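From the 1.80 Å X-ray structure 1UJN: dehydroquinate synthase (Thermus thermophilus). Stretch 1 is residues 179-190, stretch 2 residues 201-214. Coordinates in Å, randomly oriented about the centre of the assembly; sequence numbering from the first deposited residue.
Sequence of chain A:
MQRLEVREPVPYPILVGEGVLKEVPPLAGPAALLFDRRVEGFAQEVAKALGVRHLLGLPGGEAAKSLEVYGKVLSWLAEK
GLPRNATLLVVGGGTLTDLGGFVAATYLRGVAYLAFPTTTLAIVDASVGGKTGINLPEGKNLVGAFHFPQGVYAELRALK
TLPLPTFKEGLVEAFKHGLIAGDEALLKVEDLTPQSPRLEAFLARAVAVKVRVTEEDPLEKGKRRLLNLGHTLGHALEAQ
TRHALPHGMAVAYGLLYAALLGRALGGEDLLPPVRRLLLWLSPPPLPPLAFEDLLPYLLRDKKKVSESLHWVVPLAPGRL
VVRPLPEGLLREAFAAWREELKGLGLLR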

# COMPACT_ATOMS: atom_id res chain seq x y z
N LEU A 179 6.57 -4.60 -31.48
CA LEU A 179 7.79 -5.38 -31.59
C LEU A 179 7.74 -6.59 -30.64
O LEU A 179 8.21 -7.67 -30.98
CB LEU A 179 9.01 -4.52 -31.24
CG LEU A 179 9.32 -3.37 -32.20
CD1 LEU A 179 10.49 -2.56 -31.66
CD2 LEU A 179 9.65 -3.93 -33.59
N ILE A 180 7.16 -6.39 -29.46
CA ILE A 180 7.05 -7.45 -28.47
C ILE A 180 6.09 -8.57 -28.90
O ILE A 180 6.42 -9.75 -28.80
CB ILE A 180 6.59 -6.90 -27.11
CG1 ILE A 180 7.65 -5.96 -26.54
CG2 ILE A 180 6.33 -8.04 -26.14
CD1 ILE A 180 7.24 -5.28 -25.25
N ALA A 181 4.92 -8.19 -29.39
CA ALA A 181 3.92 -9.16 -29.82
C ALA A 181 4.10 -9.67 -31.24
O ALA A 181 3.64 -10.77 -31.58
CB ALA A 181 2.52 -8.56 -29.66
N GLY A 182 4.78 -8.89 -32.08
CA GLY A 182 4.97 -9.28 -33.46
C GLY A 182 3.78 -8.78 -34.26
O GLY A 182 3.45 -9.32 -35.32
N ASP A 183 3.13 -7.74 -33.75
CA ASP A 183 1.97 -7.15 -34.39
C ASP A 183 2.40 -6.01 -35.31
O ASP A 183 2.64 -4.89 -34.86
CB ASP A 183 1.01 -6.61 -33.32
CG ASP A 183 -0.37 -6.29 -33.88
OD1 ASP A 183 -0.45 -5.76 -35.01
OD2 ASP A 183 -1.37 -6.55 -33.18
N GLU A 184 2.48 -6.30 -36.60
CA GLU A 184 2.89 -5.31 -37.61
C GLU A 184 2.00 -4.06 -37.61
O GLU A 184 2.46 -2.97 -37.94
CB GLU A 184 2.86 -5.96 -39.00
CG GLU A 184 3.38 -5.09 -40.13
CD GLU A 184 4.90 -5.05 -40.19
OE1 GLU A 184 5.52 -6.13 -40.20
OE2 GLU A 184 5.47 -3.93 -40.26
N ALA A 185 0.73 -4.23 -37.25
CA ALA A 185 -0.21 -3.11 -37.24
C ALA A 185 0.20 -2.02 -36.25
O ALA A 185 -0.02 -0.83 -36.50
CB ALA A 185 -1.61 -3.62 -36.91
N LEU A 186 0.80 -2.41 -35.13
CA LEU A 186 1.22 -1.45 -34.12
C LEU A 186 2.49 -0.70 -34.50
O LEU A 186 2.88 0.25 -33.81
CB LEU A 186 1.39 -2.16 -32.77
CG LEU A 186 0.07 -2.59 -32.14
CD1 LEU A 186 0.31 -3.40 -30.88
CD2 LEU A 186 -0.75 -1.33 -31.82
N LEU A 187 3.13 -1.10 -35.59
CA LEU A 187 4.34 -0.43 -36.03
C LEU A 187 3.99 0.68 -37.02
O LEU A 187 4.84 1.48 -37.41
CB LEU A 187 5.30 -1.43 -36.70
CG LEU A 187 5.72 -2.65 -35.88
CD1 LEU A 187 6.75 -3.45 -36.67
CD2 LEU A 187 6.29 -2.23 -34.54
N LYS A 188 2.72 0.73 -37.42
CA LYS A 188 2.22 1.72 -38.37
C LYS A 188 1.65 2.92 -37.62
O LYS A 188 0.48 2.91 -37.21
CB LYS A 188 1.14 1.05 -39.24
CG LYS A 188 0.51 1.94 -40.30
CD LYS A 188 -0.61 1.17 -41.01
CE LYS A 188 -1.27 1.99 -42.11
NZ LYS A 188 -0.36 2.24 -43.27
N VAL A 189 2.46 3.97 -37.48
CA VAL A 189 2.05 5.17 -36.75
C VAL A 189 2.22 6.51 -37.49
O VAL A 189 1.59 7.50 -37.12
CB VAL A 189 2.84 5.29 -35.43
CG1 VAL A 189 2.66 4.03 -34.59
CG2 VAL A 189 4.31 5.52 -35.73
N GLU A 190 3.06 6.53 -38.52
CA GLU A 190 3.34 7.75 -39.28
C GLU A 190 2.16 8.66 -39.64
O GLU A 190 2.32 9.87 -39.73
CB GLU A 190 4.10 7.40 -40.56
CG GLU A 190 5.42 6.68 -40.32
CD GLU A 190 6.23 6.49 -41.60
OE1 GLU A 190 5.68 5.92 -42.57
OE2 GLU A 190 7.40 6.90 -41.63
N ALA A 201 -9.15 2.19 -33.00
CA ALA A 201 -8.77 0.79 -33.20
C ALA A 201 -7.29 0.55 -32.90
O ALA A 201 -6.92 -0.50 -32.37
CB ALA A 201 -9.10 0.37 -34.63
N PHE A 202 -6.45 1.52 -33.25
CA PHE A 202 -5.02 1.40 -33.01
C PHE A 202 -4.74 1.36 -31.50
O PHE A 202 -3.99 0.50 -31.02
CB PHE A 202 -4.26 2.58 -33.62
CG PHE A 202 -2.77 2.52 -33.42
CD1 PHE A 202 -1.96 1.88 -34.35
CD2 PHE A 202 -2.19 3.05 -32.27
CE1 PHE A 202 -0.58 1.78 -34.14
CE2 PHE A 202 -0.82 2.96 -32.05
CZ PHE A 202 -0.01 2.32 -32.99
N LEU A 203 -5.33 2.28 -30.76
CA LEU A 203 -5.12 2.32 -29.31
C LEU A 203 -5.64 1.08 -28.61
O LEU A 203 -5.00 0.54 -27.70
CB LEU A 203 -5.74 3.59 -28.71
CG LEU A 203 -5.00 4.89 -29.05
CD1 LEU A 203 -5.76 6.09 -28.51
CD2 LEU A 203 -3.59 4.85 -28.48
N ALA A 204 -6.81 0.61 -29.04
CA ALA A 204 -7.40 -0.59 -28.46
C ALA A 204 -6.47 -1.77 -28.72
O ALA A 204 -6.29 -2.63 -27.86
CB ALA A 204 -8.77 -0.86 -29.06
N ARG A 205 -5.88 -1.80 -29.91
CA ARG A 205 -4.97 -2.89 -30.24
C ARG A 205 -3.72 -2.81 -29.36
O ARG A 205 -3.22 -3.83 -28.88
CB ARG A 205 -4.57 -2.82 -31.72
CG ARG A 205 -3.60 -3.91 -32.14
CD ARG A 205 -3.32 -3.86 -33.64
NE ARG A 205 -4.43 -4.39 -34.42
CZ ARG A 205 -4.74 -5.68 -34.52
NH1 ARG A 205 -4.02 -6.60 -33.89
NH2 ARG A 205 -5.78 -6.06 -35.25
N ALA A 206 -3.24 -1.59 -29.13
CA ALA A 206 -2.05 -1.39 -28.31
C ALA A 206 -2.27 -1.87 -26.87
O ALA A 206 -1.42 -2.54 -26.29
CB ALA A 206 -1.66 0.09 -28.31
N VAL A 207 -3.42 -1.52 -26.30
CA VAL A 207 -3.72 -1.92 -24.93
C VAL A 207 -3.88 -3.44 -24.84
O VAL A 207 -3.41 -4.06 -23.89
CB VAL A 207 -5.03 -1.27 -24.42
CG1 VAL A 207 -5.30 -1.72 -22.99
CG2 VAL A 207 -4.91 0.25 -24.49
N ALA A 208 -4.53 -4.02 -25.84
CA ALA A 208 -4.76 -5.46 -25.86
C ALA A 208 -3.45 -6.25 -25.77
O ALA A 208 -3.42 -7.33 -25.17
CB ALA A 208 -5.52 -5.84 -27.12
N VAL A 209 -2.38 -5.72 -26.35
CA VAL A 209 -1.10 -6.42 -26.29
C VAL A 209 -0.53 -6.46 -24.87
O VAL A 209 -0.02 -7.49 -24.43
CB VAL A 209 -0.05 -5.78 -27.23
CG1 VAL A 209 1.30 -6.47 -27.06
CG2 VAL A 209 -0.52 -5.89 -28.67
N LYS A 210 -0.61 -5.34 -24.15
CA LYS A 210 -0.09 -5.33 -22.79
C LYS A 210 -0.94 -6.21 -21.90
O LYS A 210 -0.45 -6.82 -20.96
CB LYS A 210 -0.02 -3.90 -22.22
CG LYS A 210 0.67 -3.87 -20.86
CD LYS A 210 0.97 -2.47 -20.35
CE LYS A 210 1.73 -2.55 -19.03
NZ LYS A 210 2.01 -1.22 -18.40
N VAL A 211 -2.24 -6.28 -22.19
CA VAL A 211 -3.11 -7.14 -21.40
C VAL A 211 -2.66 -8.60 -21.51
O VAL A 211 -2.51 -9.28 -20.50
CB VAL A 211 -4.59 -7.03 -21.85
CG1 VAL A 211 -5.42 -8.12 -21.17
CG2 VAL A 211 -5.15 -5.65 -21.49
N ARG A 212 -2.45 -9.07 -22.73
CA ARG A 212 -2.03 -10.45 -22.96
C ARG A 212 -0.71 -10.81 -22.29
O ARG A 212 -0.63 -11.79 -21.55
CB ARG A 212 -1.92 -10.74 -24.46
CG ARG A 212 -3.24 -10.77 -25.20
CD ARG A 212 -3.13 -11.62 -26.46
NE ARG A 212 -2.10 -11.13 -27.37
CZ ARG A 212 -2.21 -10.02 -28.09
NH1 ARG A 212 -3.30 -9.27 -28.01
NH2 ARG A 212 -1.22 -9.65 -28.89
N VAL A 213 0.32 -10.03 -22.57
CA VAL A 213 1.64 -10.27 -22.01
C VAL A 213 1.60 -10.30 -20.48
O VAL A 213 2.24 -11.14 -19.84
CB VAL A 213 2.63 -9.18 -22.45
CG1 VAL A 213 3.98 -9.43 -21.82
CG2 VAL A 213 2.72 -9.15 -23.96
N THR A 214 0.84 -9.38 -19.90
CA THR A 214 0.72 -9.28 -18.45
C THR A 214 0.05 -10.48 -17.80
O THR A 214 0.48 -10.92 -16.73
CB THR A 214 -0.05 -8.00 -18.07
OG1 THR A 214 0.70 -6.86 -18.48
CG2 THR A 214 -0.29 -7.95 -16.57
O HOH W 1 -1.45 -8.24 -31.35

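Stretch 2 is helical throughout, and the residues that meet stretch 1 recur along it at intervals of three or four: Phe202, Arg205, Ala206, Val209, Arg212 and Val213. That spacing places them on one side of the helix, whereas the CA-to-CB bonds of Leu203 and Val207 point away.

Phe202 comes first. Its CA-to-CB bond runs sideways, but chi1 near 180° brings the ring closer to stretch 1. Leu186 CD2 lies 4.0 Å from the centroid of the Phe202 ring and 19° off its normal, which identifies a CH-pi contact over one face. Around the rest of the ring, backbone oxygens approach: Ala185 O is 3.6 Å from Phe202 CE1, near the ring plane, where the aromatic hydrogens present their slight positive charge, and Lys188 O is 3.4 Å from the same CE1. Val189 CG1 adds an apolar contact at 3.6 Å to Phe202 CZ.

At Arg205 the contact becomes ionic. Arg205 NH1 donates to Asp183 OD2 at 2.7 Å with an N-H...acceptor angle of 141°; opposite charges at this separation make the hydrogen bond part of a salt bridge. The carboxylate oxygen lies near the guanidinium plane, the direction in which the N-H bonds point. The aliphatic part of the same side chain packs as well, with Arg205 CD 3.7 Å from Ala185 CB and Arg205 CG 3.9 Å from Leu186 CD2. Asp183 OD1 meanwhile accepts a weak bond from Ala185 N (3.0 Å, 127°), so the carboxylate also engages its own turn.

Ala206 is small, and Leu186 CD2 comes within 3.9 Å of Ala206 CB and 3.7 Å of Ala206 N. The CA atoms of Leu186 and Ala206 are 6.7 Å apart, a close approach of the two backbones. One turn on, Val209 points toward stretch 1 and touches two residues: its CG2 is 3.4 Å from Leu186 CD1, and its CG1 is 3.6 Å from Ala181 CB. Leu186 thus reaches Phe202, Arg205, Ala206 and Val209, consistent with the 94 Å² it has covered, the most of any residue here.

Arg212 has no direct polar bond across the contact; its NH2 passes 4.0 Å from Ala181 CB. A water joins it to Asp183 instead, accepting from Arg212 NH2 at 2.8 Å and donating to Asp183 OD2 at 2.5 Å. Asp183 OD2 therefore serves both arginines, one directly and one through water. Val213 closes the series with a looser apolar contact, its CG2 4.4 Å from Ile180 CG2.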